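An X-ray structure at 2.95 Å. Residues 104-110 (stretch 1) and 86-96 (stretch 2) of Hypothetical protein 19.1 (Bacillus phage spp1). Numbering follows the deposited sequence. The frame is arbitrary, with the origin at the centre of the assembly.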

ATOM      1  N   THR C 104     -22.512 -12.859 -34.800  1.00 73.07           N
ATOM      2  CA  THR C 104     -22.566 -14.110 -34.063  1.00 72.72           C
ATOM      3  C   THR C 104     -21.171 -14.656 -33.844  1.00 75.15           C
ATOM      4  O   THR C 104     -20.382 -14.688 -34.780  1.00 77.63           O
ATOM      5  CB  THR C 104     -23.486 -15.112 -34.773  1.00 76.16           C
ATOM      6  OG1 THR C 104     -24.736 -14.467 -34.980  1.00 77.54           O
ATOM      7  CG2 THR C 104     -23.715 -16.367 -33.962  1.00 69.75           C
ATOM      8  N   TYR C 105     -20.874 -15.072 -32.621  1.00 67.01           N
ATOM      9  CA  TYR C 105     -19.613 -15.687 -32.237  1.00 65.21           C
ATOM     10  C   TYR C 105     -19.889 -17.173 -32.108  1.00 72.29           C
ATOM     11  O   TYR C 105     -21.001 -17.543 -31.742  1.00 74.77           O
ATOM     12  CB  TYR C 105     -19.191 -15.155 -30.858  1.00 63.56           C
ATOM     13  CG  TYR C 105     -18.771 -13.700 -30.835  1.00 61.99           C
ATOM     14  CD1 TYR C 105     -19.704 -12.687 -30.617  1.00 62.71           C
ATOM     15  CD2 TYR C 105     -17.429 -13.341 -30.940  1.00 61.42           C
ATOM     16  CE1 TYR C 105     -19.321 -11.346 -30.589  1.00 60.69           C
ATOM     17  CE2 TYR C 105     -17.031 -12.004 -30.908  1.00 60.60           C
ATOM     18  CZ  TYR C 105     -17.981 -11.011 -30.736  1.00 66.57           C
ATOM     19  OH  TYR C 105     -17.578  -9.704 -30.736  1.00 66.81           O
ATOM     20  N   TYR C 106     -18.922 -18.030 -32.410  1.00 69.88           N
ATOM     21  CA  TYR C 106     -19.176 -19.448 -32.187  1.00 72.07           C
ATOM     22  C   TYR C 106     -18.146 -19.999 -31.228  1.00 75.93           C
ATOM     23  O   TYR C 106     -16.948 -20.071 -31.555  1.00 76.99           O
ATOM     24  CB  TYR C 106     -19.275 -20.263 -33.475  1.00 75.95           C
ATOM     25  CG  TYR C 106     -20.464 -19.883 -34.327  1.00 80.98           C
ATOM     26  CD1 TYR C 106     -20.346 -18.934 -35.336  1.00 84.04           C
ATOM     27  CD2 TYR C 106     -21.704 -20.483 -34.140  1.00 82.78           C
ATOM     28  CE1 TYR C 106     -21.443 -18.569 -36.118  1.00 86.88           C
ATOM     29  CE2 TYR C 106     -22.801 -20.144 -34.933  1.00 84.41           C
ATOM     30  CZ  TYR C 106     -22.665 -19.185 -35.919  1.00 91.00           C
ATOM     31  OH  TYR C 106     -23.743 -18.827 -36.689  1.00 97.44           O
ATOM     32  N   GLY C 107     -18.624 -20.332 -30.038  1.00 68.37           N
ATOM     33  CA  GLY C 107     -17.796 -20.897 -28.993  1.00 67.02           C
ATOM     34  C   GLY C 107     -18.612 -21.552 -27.901  1.00 71.39           C
ATOM     35  O   GLY C 107     -19.833 -21.710 -28.037  1.00 73.22           O
ATOM     36  N   ARG C 108     -17.928 -21.966 -26.817  1.00 64.69           N
ATOM     37  CA  ARG C 108     -18.602 -22.582 -25.691  1.00 64.27           C
ATOM     38  C   ARG C 108     -17.976 -22.146 -24.417  1.00 67.26           C
ATOM     39  O   ARG C 108     -16.785 -21.862 -24.392  1.00 65.34           O
ATOM     40  CB  ARG C 108     -18.672 -24.111 -25.789  1.00 65.40           C
ATOM     41  CG  ARG C 108     -17.353 -24.861 -25.692  1.00 68.63           C
ATOM     42  CD  ARG C 108     -17.198 -25.590 -26.986  1.00 77.12           C
ATOM     43  NE  ARG C 108     -16.916 -27.006 -26.833  1.00 67.32           N
ATOM     44  CZ  ARG C 108     -16.631 -27.786 -27.859  1.00 87.46           C
ATOM     45  NH1 ARG C 108     -16.582 -27.285 -29.084  1.00 85.88           N
ATOM     46  NH2 ARG C 108     -16.389 -29.076 -27.672  1.00 82.09           N
ATOM     47  N   TYR C 109     -18.784 -22.104 -23.351  1.00 64.73           N
ATOM     48  CA  TYR C 109     -18.346 -21.736 -22.002  1.00 62.21           C
ATOM     49  C   TYR C 109     -17.184 -22.631 -21.553  1.00 65.32           C
ATOM     50  O   TYR C 109     -17.191 -23.824 -21.851  1.00 67.47           O
ATOM     51  CB  TYR C 109     -19.542 -21.824 -21.034  1.00 62.71           C
ATOM     52  CG  TYR C 109     -19.124 -21.859 -19.593  1.00 61.49           C
ATOM     53  CD1 TYR C 109     -18.758 -20.695 -18.926  1.00 61.90           C
ATOM     54  CD2 TYR C 109     -19.008 -23.065 -18.915  1.00 63.13           C
ATOM     55  CE1 TYR C 109     -18.303 -20.731 -17.606  1.00 62.92           C
ATOM     56  CE2 TYR C 109     -18.528 -23.118 -17.612  1.00 63.31           C
ATOM     57  CZ  TYR C 109     -18.192 -21.949 -16.953  1.00 68.07           C
ATOM     58  OH  TYR C 109     -17.802 -22.003 -15.645  1.00 67.72           O
ATOM     59  N   GLU C 110     -16.185 -22.064 -20.856  1.00 59.37           N
ATOM     60  CA  GLU C 110     -15.031 -22.848 -20.422  1.00 57.85           C
ATOM     61  C   GLU C 110     -14.847 -22.901 -18.914  1.00 63.67           C
ATOM     62  O   GLU C 110     -14.749 -23.984 -18.330  1.00 64.95           O
ATOM     63  CB  GLU C 110     -13.764 -22.347 -21.079  1.00 57.50           C
ATOM     64  CG  GLU C 110     -12.681 -23.388 -20.988  1.00 65.75           C
ATOM     65  CD  GLU C 110     -11.249 -22.949 -21.181  1.00 85.52           C
ATOM     66  OE1 GLU C 110     -11.013 -21.778 -21.554  1.00 70.10           O
ATOM     67  OE2 GLU C 110     -10.353 -23.794 -20.956  1.00 92.36           O
TER
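Stretch 2 (86-96) LLHRDTDVPIT

Stretch 2 lies along stretch 1 as an antiparallel β-strand neighbour, joined by four main-chain hydrogen bonds and extended at its N-terminal side by a salt bridge and an apolar contact. It begins with the last residues of a helix, L86 and L87, leaves helical geometry at H88, passes through a loop from R89 to D92 and becomes a strand at V93-T96. This strand runs opposite to 104-110 with a marked twist: the two N-to-C directions make an angle of 134°, and the axes approach to 4.4 Å. I95 pairs with Y105 through both main-chain bonds, I95 N to Y105 O and Y105 N to I95 O, each 2.8 Å and nearly straight. Two residues along, V93 pairs with G107 in the same way, V93 N to G107 O at 2.9 Å and G107 N to V93 O at 3.1 Å. Between them P94, whose ring nitrogen carries no hydrogen, faces Y106 in a non-hydrogen-bonded pair, so the proline costs the ladder no bond. Here CA-H...O contacts fill in, Y106 CA to V93 O at 3.4 Å and P94 CA to Y105 O at 3.5 Å. Side chains alternate across the sheet: Y106 and P94 share one face, with Y106 CE2 3.7 Å from P94 CB, while Y105, V93 and I95 occupy the other. On that second face I95 CD1 comes within 3.6 Å of G107 O, beside a glycine that has no side chain. Beyond the ladder, the R108 side chain reaches back to D92, where NH1 of R108 donates to OD2 of D92 at 3.1 Å in a salt bridge; its guanidinium lies with one face against the backbone carbons of D90 and T91. Farthest along, Y109 packs on the helix end, its CG 3.8 Å from L87 CB, with L87 CD1 over one face of its ring.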

ATOM      1  N   LEU C  86     -27.367 -24.611 -18.424  1.00 72.67           N
ATOM      2  CA  LEU C  86     -27.418 -23.809 -19.645  1.00 71.07           C
ATOM      3  C   LEU C  86     -26.054 -23.611 -20.273  1.00 73.80           C
ATOM      4  O   LEU C  86     -25.976 -23.505 -21.486  1.00 75.06           O
ATOM      5  CB  LEU C  86     -28.041 -22.432 -19.359  1.00 69.88           C
ATOM      6  CG  LEU C  86     -29.438 -22.436 -18.755  1.00 74.59           C
ATOM      7  CD1 LEU C  86     -29.870 -21.047 -18.371  1.00 72.89           C
ATOM      8  CD2 LEU C  86     -30.426 -23.056 -19.686  1.00 77.54           C
ATOM      9  N   LEU C  87     -24.991 -23.535 -19.458  1.00 68.30           N
ATOM     10  CA  LEU C  87     -23.637 -23.268 -19.921  1.00 66.33           C
ATOM     11  C   LEU C  87     -22.842 -24.450 -20.440  1.00 75.07           C
ATOM     12  O   LEU C  87     -22.145 -24.277 -21.426  1.00 74.69           O
ATOM     13  CB  LEU C  87     -22.816 -22.497 -18.866  1.00 63.42           C
ATOM     14  CG  LEU C  87     -23.263 -21.084 -18.533  1.00 63.67           C
ATOM     15  CD1 LEU C  87     -22.686 -20.655 -17.197  1.00 60.61           C
ATOM     16  CD2 LEU C  87     -22.920 -20.114 -19.642  1.00 60.96           C
ATOM     17  N   HIS C  88     -22.855 -25.605 -19.765  1.00 76.97           N
ATOM     18  CA  HIS C  88     -22.040 -26.746 -20.183  1.00 80.39           C
ATOM     19  C   HIS C  88     -22.499 -27.307 -21.506  1.00 87.83           C
ATOM     20  O   HIS C  88     -23.637 -27.786 -21.655  1.00 90.85           O
ATOM     21  CB  HIS C  88     -21.889 -27.820 -19.065  1.00 84.36           C
ATOM     22  CG  HIS C  88     -20.995 -29.001 -19.396  1.00 90.91           C
ATOM     23  ND1 HIS C  88     -21.350 -30.295 -19.041  1.00 96.02           N
ATOM     24  CD2 HIS C  88     -19.786 -29.045 -20.013  1.00 93.44           C
ATOM     25  CE1 HIS C  88     -20.353 -31.071 -19.446  1.00 96.71           C
ATOM     26  NE2 HIS C  88     -19.392 -30.368 -20.041  1.00 95.25           N
ATOM     27  N   ARG C  89     -21.614 -27.175 -22.489  1.00 83.23           N
ATOM     28  CA  ARG C  89     -21.822 -27.599 -23.876  1.00 82.56           C
ATOM     29  C   ARG C  89     -20.603 -28.383 -24.361  1.00 88.50           C
ATOM     30  O   ARG C  89     -19.467 -28.012 -24.039  1.00 87.85           O
ATOM     31  CB  ARG C  89     -22.009 -26.346 -24.723  1.00 74.65           C
ATOM     32  CG  ARG C  89     -23.107 -26.481 -25.712  1.00 91.84           C
ATOM     33  CD  ARG C  89     -24.377 -25.740 -25.340  1.00 97.08           C
ATOM     34  NE  ARG C  89     -24.985 -26.208 -24.100  1.00 87.70           N
ATOM     35  CZ  ARG C  89     -26.247 -25.971 -23.757  1.00 87.53           C
ATOM     36  NH1 ARG C  89     -27.050 -25.309 -24.575  1.00 65.06           N
ATOM     37  NH2 ARG C  89     -26.714 -26.392 -22.591  1.00 77.71           N
ATOM     38  N   ASP C  90     -20.832 -29.459 -25.107  1.00 88.58           N
ATOM     39  CA  ASP C  90     -19.774 -30.304 -25.675  1.00 90.93           C
ATOM     40  C   ASP C  90     -19.595 -30.046 -27.175  1.00 93.48           C
ATOM     41  O   ASP C  90     -18.939 -30.820 -27.880  1.00 94.30           O
ATOM     42  CB  ASP C  90     -20.083 -31.781 -25.407  1.00 97.66           C
ATOM     43  CG  ASP C  90     -19.531 -32.243 -24.072  1.00124.02           C
ATOM     44  OD1 ASP C  90     -18.422 -32.846 -24.060  1.00127.88           O
ATOM     45  OD2 ASP C  90     -20.170 -31.946 -23.023  1.00132.94           O
ATOM     46  N   THR C  91     -20.159 -28.922 -27.638  1.00 87.92           N
ATOM     47  CA  THR C  91     -20.187 -28.483 -29.024  1.00 87.99           C
ATOM     48  C   THR C  91     -20.228 -26.953 -29.094  1.00 88.09           C
ATOM     49  O   THR C  91     -20.918 -26.326 -28.289  1.00 84.93           O
ATOM     50  CB  THR C  91     -21.369 -29.174 -29.755  1.00100.87           C
ATOM     51  OG1 THR C  91     -21.442 -28.727 -31.118  1.00110.20           O
ATOM     52  CG2 THR C  91     -22.735 -28.998 -29.026  1.00 93.44           C
ATOM     53  N   ASP C  92     -19.492 -26.351 -30.058  1.00 85.56           N
ATOM     54  CA  ASP C  92     -19.461 -24.882 -30.258  1.00 82.89           C
ATOM     55  C   ASP C  92     -20.884 -24.410 -30.528  1.00 82.82           C
ATOM     56  O   ASP C  92     -21.704 -25.167 -31.056  1.00 82.65           O
ATOM     57  CB  ASP C  92     -18.503 -24.466 -31.381  1.00 84.71           C
ATOM     58  CG  ASP C  92     -17.131 -23.983 -30.952  1.00 97.06           C
ATOM     59  OD1 ASP C  92     -16.440 -23.349 -31.790  1.00102.01           O
ATOM     60  OD2 ASP C  92     -16.734 -24.252 -29.788  1.00 94.10           O
ATOM     61  N   VAL C  93     -21.200 -23.199 -30.075  1.00 75.46           N
ATOM     62  CA  VAL C  93     -22.566 -22.704 -30.064  1.00 73.53           C
ATOM     63  C   VAL C  93     -22.681 -21.216 -30.441  1.00 75.80           C
ATOM     64  O   VAL C  93     -21.730 -20.469 -30.231  1.00 74.19           O
ATOM     65  CB  VAL C  93     -23.063 -23.052 -28.643  1.00 75.39           C
ATOM     66  CG1 VAL C  93     -23.593 -21.863 -27.873  1.00 74.41           C
ATOM     67  CG2 VAL C  93     -24.011 -24.219 -28.653  1.00 76.80           C
ATOM     68  N   PRO C  94     -23.811 -20.758 -31.027  1.00 73.70           N
ATOM     69  CA  PRO C  94     -23.932 -19.332 -31.376  1.00 71.96           C
ATOM     70  C   PRO C  94     -24.067 -18.429 -30.132  1.00 76.87           C
ATOM     71  O   PRO C  94     -24.978 -18.615 -29.297  1.00 78.09           O
ATOM     72  CB  PRO C  94     -25.196 -19.305 -32.240  1.00 74.64           C
ATOM     73  CG  PRO C  94     -26.000 -20.410 -31.773  1.00 79.91           C
ATOM     74  CD  PRO C  94     -25.046 -21.491 -31.385  1.00 76.55           C
ATOM     75  N   ILE C  95     -23.140 -17.463 -30.004  1.00 71.42           N
ATOM     76  CA  ILE C  95     -23.091 -16.479 -28.914  1.00 68.59           C
ATOM     77  C   ILE C  95     -23.350 -15.076 -29.495  1.00 72.43           C
ATOM     78  O   ILE C  95     -22.782 -14.743 -30.541  1.00 71.71           O
ATOM     79  CB  ILE C  95     -21.774 -16.545 -28.120  1.00 68.77           C
ATOM     80  CG1 ILE C  95     -21.479 -17.989 -27.640  1.00 68.40           C
ATOM     81  CG2 ILE C  95     -21.798 -15.556 -26.949  1.00 67.73           C
ATOM     82  CD1 ILE C  95     -20.005 -18.254 -27.117  1.00 60.52           C
ATOM     83  N   THR C  96     -24.260 -14.290 -28.864  1.00 68.37           N
ATOM     84  CA  THR C  96     -24.619 -12.949 -29.333  1.00 68.65           C
ATOM     85  C   THR C  96     -24.765 -11.939 -28.200  1.00 77.04           C
ATOM     86  O   THR C  96     -25.197 -12.290 -27.111  1.00 78.90           O
ATOM     87  CB  THR C  96     -25.916 -12.930 -30.173  1.00 81.55           C
ATOM     88  OG1 THR C  96     -27.069 -12.816 -29.332  1.00 85.40           O
ATOM     89  CG2 THR C  96     -26.030 -14.066 -31.230  1.00 79.51           C
TER